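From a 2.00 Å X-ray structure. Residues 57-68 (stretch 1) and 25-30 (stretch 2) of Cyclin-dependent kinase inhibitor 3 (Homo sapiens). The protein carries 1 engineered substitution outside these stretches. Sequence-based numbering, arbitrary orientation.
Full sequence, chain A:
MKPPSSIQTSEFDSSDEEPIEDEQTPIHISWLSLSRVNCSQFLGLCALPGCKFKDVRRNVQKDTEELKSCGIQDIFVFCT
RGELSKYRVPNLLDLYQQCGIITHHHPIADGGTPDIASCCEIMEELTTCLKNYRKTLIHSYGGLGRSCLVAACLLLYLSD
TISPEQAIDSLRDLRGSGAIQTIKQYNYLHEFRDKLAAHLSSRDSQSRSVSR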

# COMPACT_ATOMS: atom_id res chain seq x y z
N ARG A 57 9.15 17.67 -7.81
CA ARG A 57 10.43 17.21 -8.32
C ARG A 57 11.18 16.54 -7.18
O ARG A 57 11.80 17.20 -6.36
CB ARG A 57 11.26 18.38 -8.85
CG ARG A 57 10.59 19.26 -9.93
CD ARG A 57 10.34 18.53 -11.26
NE ARG A 57 10.05 19.47 -12.35
CZ ARG A 57 9.79 19.12 -13.61
NH1 ARG A 57 9.77 17.84 -13.96
NH2 ARG A 57 9.56 20.06 -14.52
N ARG A 58 11.10 15.21 -7.14
CA ARG A 58 11.77 14.42 -6.12
C ARG A 58 13.00 13.73 -6.69
O ARG A 58 13.10 13.54 -7.90
CB ARG A 58 10.81 13.36 -5.57
CG ARG A 58 10.20 13.67 -4.22
CD ARG A 58 11.20 13.50 -3.08
NE ARG A 58 10.51 13.21 -1.83
CZ ARG A 58 9.62 14.02 -1.26
NH1 ARG A 58 9.33 15.19 -1.82
NH2 ARG A 58 9.00 13.66 -0.14
N ASN A 59 13.91 13.34 -5.81
CA ASN A 59 15.14 12.66 -6.18
C ASN A 59 14.96 11.17 -5.84
O ASN A 59 15.10 10.79 -4.69
CB ASN A 59 16.28 13.25 -5.36
CG ASN A 59 17.60 12.58 -5.63
OD1 ASN A 59 18.53 12.69 -4.84
ND2 ASN A 59 17.69 11.90 -6.76
N VAL A 60 14.68 10.35 -6.85
CA VAL A 60 14.43 8.93 -6.61
C VAL A 60 15.52 8.16 -5.87
O VAL A 60 15.23 7.22 -5.13
CB VAL A 60 14.11 8.23 -7.92
CG1 VAL A 60 13.41 6.92 -7.66
CG2 VAL A 60 13.23 9.13 -8.76
N GLN A 61 16.77 8.56 -6.05
CA GLN A 61 17.87 7.88 -5.37
C GLN A 61 17.97 8.27 -3.91
O GLN A 61 18.20 7.42 -3.05
CB GLN A 61 19.19 8.21 -6.04
CG GLN A 61 19.15 8.17 -7.54
CD GLN A 61 20.40 8.76 -8.11
OE1 GLN A 61 20.71 9.94 -7.85
NE2 GLN A 61 21.13 7.97 -8.87
N LYS A 62 17.82 9.56 -3.62
CA LYS A 62 17.89 10.01 -2.24
C LYS A 62 16.74 9.41 -1.43
O LYS A 62 16.96 8.95 -0.31
CB LYS A 62 17.78 11.53 -2.14
CG LYS A 62 17.79 12.01 -0.69
CD LYS A 62 17.07 13.33 -0.51
CE LYS A 62 16.89 13.64 0.96
NZ LYS A 62 15.77 14.59 1.20
N ASP A 63 15.54 9.43 -1.99
CA ASP A 63 14.34 8.88 -1.34
C ASP A 63 14.55 7.43 -0.98
O ASP A 63 14.27 7.02 0.14
CB ASP A 63 13.13 8.97 -2.25
CG ASP A 63 12.73 10.38 -2.54
OD1 ASP A 63 13.62 11.21 -2.80
OD2 ASP A 63 11.51 10.67 -2.51
N THR A 64 15.01 6.67 -1.97
CA THR A 64 15.29 5.26 -1.80
C THR A 64 16.24 5.07 -0.61
O THR A 64 15.95 4.33 0.33
CB THR A 64 15.94 4.67 -3.10
OG1 THR A 64 14.97 4.64 -4.16
CG2 THR A 64 16.50 3.27 -2.86
N GLU A 65 17.38 5.77 -0.65
CA GLU A 65 18.39 5.71 0.41
C GLU A 65 17.79 6.08 1.78
O GLU A 65 18.11 5.48 2.80
CB GLU A 65 19.53 6.67 0.08
CG GLU A 65 20.75 6.49 0.94
CD GLU A 65 21.54 5.26 0.54
OE1 GLU A 65 21.05 4.14 0.77
OE2 GLU A 65 22.64 5.43 -0.02
N GLU A 66 16.94 7.10 1.78
CA GLU A 66 16.28 7.54 3.00
C GLU A 66 15.45 6.40 3.60
O GLU A 66 15.53 6.12 4.80
CB GLU A 66 15.35 8.72 2.68
CG GLU A 66 14.25 8.91 3.69
CD GLU A 66 14.62 9.85 4.82
OE1 GLU A 66 15.70 9.69 5.42
OE2 GLU A 66 13.80 10.74 5.12
N LEU A 67 14.64 5.76 2.76
CA LEU A 67 13.80 4.65 3.18
C LEU A 67 14.66 3.52 3.68
O LEU A 67 14.33 2.86 4.67
CB LEU A 67 12.95 4.15 2.01
CG LEU A 67 11.95 5.13 1.41
CD1 LEU A 67 11.45 4.58 0.08
CD2 LEU A 67 10.78 5.36 2.38
N LYS A 68 15.76 3.27 2.98
CA LYS A 68 16.68 2.21 3.34
C LYS A 68 17.29 2.52 4.71
O LYS A 68 17.45 1.63 5.56
CB LYS A 68 17.79 2.13 2.28
CG LYS A 68 18.97 1.28 2.67
CD LYS A 68 18.61 -0.16 2.81
CE LYS A 68 19.84 -0.98 3.07
NZ LYS A 68 19.58 -2.43 3.04
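Stretch 2, residues 25-30: TPIHIS

Stretch 2 is an irregular, largely extended segment lying obliquely against the helix that begins at Val60. It runs in the same general sense as stretch 1: Arg58 CA is nearest Thr25 CA, at 8.9 Å, Asp63 CA is nearest Ile27 CA, at 6.6 Å, and the contacts end at Leu67 with Ile29. The two bury 452 Å², both sides summed.

Arg58, two residues before the helix starts, leaves CA sideways, but its guanidinium reaches back. Thr25 O and Pro26 O lie over one face, whereas Ile27 CG2 lies at the edge, 3.1 Å from Arg58 NH2. Because Pro26 O is over the face, its 2.9 Å approach to Arg58 NH2 has a poor angle for a hydrogen bond. A water accepts weak hydrogen bonds from Arg58 NH2 and His28 N.

Within the helix, the all-t chain of Lys62 brings NZ to 2.8 Å from Thr25 O, and a second water bridges these same atoms. Asp63 OD2 forms a salt bridge with Arg58 NE (2.8 Å) and meets Ile27 CG2 at 3.0 Å. Glu66 points toward stretch 2, with CG 3.4 Å from Ile27 CD1 and OE2 3.0 Å from Pro26 CB. Leu67 completes the apolar contact: its CG is 3.5 Å from Ile27 CD1, its CD2 4.0 Å from Ile29 CD1.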

# COMPACT_ATOMS: atom_id res chain seq x y z
N THR A 25 13.17 18.14 1.10
CA THR A 25 12.55 17.42 2.25
C THR A 25 12.70 15.90 2.11
O THR A 25 13.04 15.39 1.04
CB THR A 25 11.04 17.75 2.38
OG1 THR A 25 10.55 17.25 3.63
CG2 THR A 25 10.23 17.09 1.27
N PRO A 26 12.45 15.16 3.21
CA PRO A 26 12.57 13.70 3.15
C PRO A 26 11.53 13.05 2.24
O PRO A 26 11.58 13.17 1.00
CB PRO A 26 12.39 13.30 4.61
CG PRO A 26 13.00 14.45 5.34
CD PRO A 26 12.41 15.62 4.61
N ILE A 27 10.60 12.35 2.88
CA ILE A 27 9.49 11.64 2.26
C ILE A 27 8.78 11.18 3.51
O ILE A 27 9.39 10.53 4.37
CB ILE A 27 9.92 10.39 1.49
CG1 ILE A 27 11.31 9.96 1.96
CG2 ILE A 27 9.81 10.63 0.01
CD1 ILE A 27 11.74 8.60 1.45
N HIS A 28 7.50 11.50 3.63
CA HIS A 28 6.82 11.08 4.83
C HIS A 28 6.01 9.80 4.74
O HIS A 28 5.23 9.60 3.82
CB HIS A 28 5.92 12.18 5.34
CG HIS A 28 5.50 11.95 6.75
ND1 HIS A 28 4.22 12.19 7.20
CD2 HIS A 28 6.20 11.47 7.81
CE1 HIS A 28 4.15 11.86 8.48
NE2 HIS A 28 5.33 11.42 8.87
N ILE A 29 6.20 8.97 5.75
CA ILE A 29 5.53 7.69 5.90
C ILE A 29 4.48 7.84 6.99
O ILE A 29 4.79 8.31 8.09
CB ILE A 29 6.53 6.61 6.35
CG1 ILE A 29 7.75 6.61 5.42
CG2 ILE A 29 5.86 5.24 6.40
CD1 ILE A 29 8.81 5.60 5.81
N SER A 30 3.24 7.47 6.69
CA SER A 30 2.14 7.52 7.65
C SER A 30 2.01 6.11 8.21
O SER A 30 1.61 5.19 7.50
CB SER A 30 0.87 7.92 6.95
OG SER A 30 1.02 9.18 6.34
O HOH W 1 14.56 15.21 -0.96
O HOH W 2 7.52 13.97 2.03